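Local coordinates for putative protein-disulfide isomerase (Pseudomonas syringae pv. tomato, PDB 3GN3) that belongs to the DsbA family and probably takes part in thiol-disulfide exchange, though its function has not been established, at residues Arg51-Trp59 with His143-Val154. Numbering follows the deposited sequence.
Sequences RIRLQSQPW and HTKYARQNGIHV
His143 and Leu54 join the helix to the end of the strand: the backbone N of Leu54 donates to His143 ND1 at 3.1 Å. The bond is nearly straight at 167°, yet the donor stands well out of the imidazole plane, with Leu54 CG over one face and Arg53 CA at the ring edge. One turn on, Tyr146 reaches the Arg53 side chain, Tyr146 CE2 lying 3.7 Å from Arg53 NE with guanidinium and phenol planes steeply inclined at 75°. Both polar ends are gathered by Glu19, which forms a salt bridge with Arg53 and a hydrogen bond with Tyr146 OH. At the strand end, a water ties Leu54 O and Ser56 N to Thr144 OG1. Gln55 bends at chi2 (77°) and lays its amide between helix and loop, OE1 3.4 Å from Ala147 CB and CD against Ile152 CG2. Gln55 NE2 donates to His153 O at 2.9 Å from above the carbonyl plane, and weakly to Ile152 O. Gln57 NE2 meets the same His153 O almost end-on to the carbonyl, at 2.8 Å, so two glutamine amides grip one oxygen. Beyond, Trp59 CH2 approaches His153 CE1 obliquely at 3.7 Å; His153 ND1 and Gln57 OE1 both bond Arg148 of the second subunit. Gly151, with positive phi, ends the helix in a Schellman motif and turns the chain toward these amides. The contact packs helix 137-150 almost perpendicular to strand 48-54 and fastens the loops that follow each, within a thioredoxin-like core with inserted helices, as expected for the DsbA family.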
loop_
_atom_site.group_PDB
_atom_site.type_symbol
_atom_site.label_atom_id
_atom_site.label_comp_id
_atom_site.label_asym_id
_atom_site.label_seq_id
_atom_site.Cartn_x
_atom_site.Cartn_y
_atom_site.Cartn_z
ATOM N N ARG A 51 -7.220 15.769 -11.692
ATOM C CA ARG A 51 -7.460 16.046 -10.265
ATOM C C ARG A 51 -6.160 16.203 -9.500
ATOM O O ARG A 51 -5.227 15.409 -9.663
ATOM C CB ARG A 51 -8.286 14.951 -9.602
ATOM C CG ARG A 51 -9.515 14.568 -10.370
ATOM C CD ARG A 51 -10.490 13.878 -9.483
ATOM N NE ARG A 51 -11.833 13.996 -10.024
ATOM C CZ ARG A 51 -12.604 12.963 -10.307
ATOM N NH1 ARG A 51 -12.171 11.740 -10.082
ATOM N NH2 ARG A 51 -13.804 13.148 -10.798
ATOM N N ILE A 52 -6.122 17.229 -8.663
ATOM C CA ILE A 52 -5.061 17.419 -7.692
ATOM C C ILE A 52 -5.395 16.721 -6.351
ATOM O O ILE A 52 -6.510 16.844 -5.829
ATOM C CB ILE A 52 -4.795 18.917 -7.468
ATOM C CG1 ILE A 52 -4.403 19.568 -8.796
ATOM C CG2 ILE A 52 -3.709 19.131 -6.386
ATOM C CD1 ILE A 52 -4.345 21.094 -8.768
ATOM N N ARG A 53 -4.432 15.966 -5.816
ATOM C CA ARG A 53 -4.521 15.478 -4.439
ATOM C C ARG A 53 -3.344 16.070 -3.706
ATOM O O ARG A 53 -2.266 16.235 -4.281
ATOM C CB ARG A 53 -4.463 13.959 -4.323
ATOM C CG ARG A 53 -5.094 13.146 -5.431
ATOM C CD ARG A 53 -6.500 13.573 -5.702
ATOM N NE ARG A 53 -7.340 12.524 -6.261
ATOM C CZ ARG A 53 -8.660 12.645 -6.370
ATOM N NH1 ARG A 53 -9.232 13.766 -5.972
ATOM N NH2 ARG A 53 -9.401 11.655 -6.862
ATOM N N LEU A 54 -3.545 16.387 -2.432
ATOM C CA LEU A 54 -2.519 17.071 -1.670
ATOM C C LEU A 54 -1.669 16.073 -0.885
ATOM O O LEU A 54 -2.171 15.317 -0.045
ATOM C CB LEU A 54 -3.168 18.142 -0.781
ATOM C CG LEU A 54 -3.964 19.170 -1.605
ATOM C CD1 LEU A 54 -4.794 20.044 -0.705
ATOM C CD2 LEU A 54 -3.067 20.014 -2.522
ATOM N N GLN A 55 -0.385 16.041 -1.206
ATOM C CA GLN A 55 0.563 15.130 -0.580
ATOM C C GLN A 55 1.379 15.941 0.395
ATOM O O GLN A 55 2.405 16.529 0.015
ATOM C CB GLN A 55 1.481 14.514 -1.651
ATOM C CG GLN A 55 2.696 13.712 -1.125
ATOM C CD GLN A 55 2.316 12.329 -0.634
ATOM O OE1 GLN A 55 1.133 12.023 -0.458
ATOM N NE2 GLN A 55 3.312 11.477 -0.423
ATOM N N SER A 56 0.920 16.012 1.640
ATOM C CA SER A 56 1.624 16.774 2.667
ATOM C C SER A 56 2.919 16.055 3.116
ATOM O O SER A 56 2.857 14.944 3.610
ATOM C CB SER A 56 0.676 16.992 3.838
ATOM O OG SER A 56 1.245 17.834 4.809
ATOM N N GLN A 57 4.083 16.668 2.928
ATOM C CA GLN A 57 5.352 16.021 3.299
ATOM C C GLN A 57 5.859 16.532 4.654
ATOM O O GLN A 57 6.084 17.742 4.806
ATOM C CB GLN A 57 6.432 16.255 2.224
ATOM C CG GLN A 57 6.016 15.931 0.777
ATOM C CD GLN A 57 6.017 14.446 0.458
ATOM O OE1 GLN A 57 5.584 13.620 1.263
ATOM N NE2 GLN A 57 6.497 14.099 -0.726
ATOM N N PRO A 58 6.050 15.623 5.642
ATOM C CA PRO A 58 6.404 16.035 7.016
ATOM C C PRO A 58 7.747 16.745 7.116
ATOM O O PRO A 58 7.967 17.512 8.075
ATOM C CB PRO A 58 6.434 14.719 7.797
ATOM C CG PRO A 58 5.587 13.793 7.023
ATOM C CD PRO A 58 5.807 14.168 5.565
ATOM N N TRP A 59 8.631 16.522 6.144
ATOM C CA TRP A 59 9.882 17.295 6.115
ATOM C C TRP A 59 9.713 18.706 5.516
ATOM O O TRP A 59 10.639 19.516 5.559
ATOM C CB TRP A 59 11.034 16.516 5.469
ATOM C CG TRP A 59 10.804 16.163 4.022
ATOM C CD1 TRP A 59 11.264 16.843 2.933
ATOM C CD2 TRP A 59 10.066 15.041 3.516
ATOM N NE1 TRP A 59 10.861 16.214 1.776
ATOM C CE2 TRP A 59 10.123 15.106 2.100
ATOM C CE3 TRP A 59 9.363 13.986 4.117
ATOM C CZ2 TRP A 59 9.487 14.166 1.270
ATOM C CZ3 TRP A 59 8.730 13.030 3.274
ATOM C CH2 TRP A 59 8.804 13.137 1.872
ATOM N N HIS A 143 -7.451 13.504 1.871
ATOM C CA HIS A 143 -6.287 13.511 0.991
ATOM C C HIS A 143 -5.194 12.598 1.509
ATOM O O HIS A 143 -4.705 11.738 0.778
ATOM C CB HIS A 143 -5.783 14.931 0.789
ATOM C CG HIS A 143 -6.662 15.726 -0.121
ATOM N ND1 HIS A 143 -6.420 15.846 -1.472
ATOM C CD2 HIS A 143 -7.823 16.388 0.115
ATOM C CE1 HIS A 143 -7.375 16.574 -2.024
ATOM N NE2 HIS A 143 -8.242 16.907 -1.083
ATOM N N THR A 144 -4.865 12.750 2.785
ATOM C CA THR A 144 -3.831 11.960 3.406
ATOM C C THR A 144 -4.155 10.469 3.368
ATOM O O THR A 144 -3.343 9.655 2.900
ATOM C CB THR A 144 -3.599 12.460 4.795
ATOM O OG1 THR A 144 -3.284 13.853 4.691
ATOM C CG2 THR A 144 -2.445 11.730 5.448
ATOM N N LYS A 145 -5.367 10.132 3.794
ATOM C CA LYS A 145 -5.841 8.763 3.765
ATOM C C LYS A 145 -5.788 8.148 2.335
ATOM O O LYS A 145 -5.390 6.980 2.147
ATOM C CB LYS A 145 -7.251 8.725 4.364
ATOM C CG LYS A 145 -7.678 7.377 4.855
ATOM C CD LYS A 145 -9.029 7.464 5.510
ATOM C CE LYS A 145 -9.677 6.086 5.607
ATOM N NZ LYS A 145 -10.795 6.091 6.599
ATOM N N TYR A 146 -6.169 8.932 1.330
ATOM C CA TYR A 146 -6.228 8.442 -0.040
ATOM C C TYR A 146 -4.810 8.214 -0.569
ATOM O O TYR A 146 -4.518 7.174 -1.197
ATOM C CB TYR A 146 -7.011 9.434 -0.907
ATOM C CG TYR A 146 -7.239 9.013 -2.335
ATOM C CD1 TYR A 146 -8.161 8.014 -2.660
ATOM C CD2 TYR A 146 -6.538 9.627 -3.364
ATOM C CE1 TYR A 146 -8.373 7.637 -3.994
ATOM C CE2 TYR A 146 -6.727 9.265 -4.688
ATOM C CZ TYR A 146 -7.643 8.274 -5.002
ATOM O OH TYR A 146 -7.827 7.946 -6.334
ATOM N N ALA A 147 -3.938 9.186 -0.279
ATOM C CA ALA A 147 -2.509 9.117 -0.605
ATOM C C ALA A 147 -1.861 7.863 -0.002
ATOM O O ALA A 147 -1.290 7.023 -0.723
ATOM C CB ALA A 147 -1.799 10.381 -0.146
ATOM N N ARG A 148 -1.961 7.739 1.317
ATOM C CA ARG A 148 -1.491 6.553 2.035
ATOM C C ARG A 148 -2.021 5.221 1.489
ATOM O O ARG A 148 -1.251 4.272 1.340
ATOM C CB ARG A 148 -1.769 6.695 3.531
ATOM C CG ARG A 148 -0.941 7.788 4.135
ATOM C CD ARG A 148 -1.446 8.150 5.503
ATOM N NE ARG A 148 -0.535 9.072 6.168
ATOM C CZ ARG A 148 -0.741 9.629 7.360
ATOM N NH1 ARG A 148 -1.855 9.393 8.047
ATOM N NH2 ARG A 148 0.183 10.435 7.868
ATOM N N GLN A 149 -3.318 5.139 1.177
ATOM C CA GLN A 149 -3.887 3.875 0.655
ATOM C C GLN A 149 -3.248 3.493 -0.681
ATOM O O GLN A 149 -3.074 2.301 -0.995
ATOM C CB GLN A 149 -5.391 3.985 0.492
ATOM C CG GLN A 149 -6.072 2.660 0.199
ATOM C CD GLN A 149 -7.569 2.838 -0.108
ATOM O OE1 GLN A 149 -8.370 3.119 0.795
ATOM N NE2 GLN A 149 -7.946 2.681 -1.379
ATOM N N ASN A 150 -2.898 4.516 -1.458
ATOM C CA ASN A 150 -2.266 4.315 -2.750
ATOM C C ASN A 150 -0.734 4.233 -2.689
ATOM O O ASN A 150 -0.089 3.982 -3.710
ATOM C CB ASN A 150 -2.763 5.360 -3.759
ATOM C CG ASN A 150 -4.175 5.056 -4.238
ATOM O OD1 ASN A 150 -4.371 4.166 -5.081
ATOM N ND2 ASN A 150 -5.181 5.781 -3.686
ATOM N N GLY A 151 -0.172 4.427 -1.492
ATOM C CA GLY A 151 1.261 4.313 -1.254
ATOM C C GLY A 151 2.063 5.455 -1.849
ATOM O O GLY A 151 3.247 5.300 -2.150
ATOM N N ILE A 152 1.437 6.618 -2.004
ATOM C CA ILE A 152 2.142 7.781 -2.543
ATOM C C ILE A 152 3.177 8.211 -1.525
ATOM O O ILE A 152 2.899 8.219 -0.345
ATOM C CB ILE A 152 1.179 8.978 -2.871
ATOM C CG1 ILE A 152 -0.042 8.517 -3.696
ATOM C CG2 ILE A 152 1.933 10.083 -3.580
ATOM C CD1 ILE A 152 0.270 7.655 -4.944
ATOM N N HIS A 153 4.379 8.544 -1.985
ATOM C CA HIS A 153 5.430 9.059 -1.125
ATOM C C HIS A 153 6.107 10.255 -1.801
ATOM O O HIS A 153 6.084 11.386 -1.292
ATOM C CB HIS A 153 6.464 7.977 -0.823
ATOM C CG HIS A 153 7.659 8.497 -0.086
ATOM N ND1 HIS A 153 7.556 9.120 1.141
ATOM C CD2 HIS A 153 8.973 8.519 -0.411
ATOM C CE1 HIS A 153 8.758 9.490 1.548
ATOM N NE2 HIS A 153 9.635 9.138 0.625
ATOM N N VAL A 154 6.696 9.997 -2.959
ATOM C CA VAL A 154 7.428 11.005 -3.690
ATOM C C VAL A 154 6.463 12.064 -4.226
ATOM O O VAL A 154 5.409 11.726 -4.721
ATOM C CB VAL A 154 8.253 10.341 -4.827
ATOM C CG1 VAL A 154 8.461 11.268 -5.983
ATOM C CG2 VAL A 154 9.587 9.862 -4.284
HETATM O O HOH W 1 -1.421 14.460 2.456
#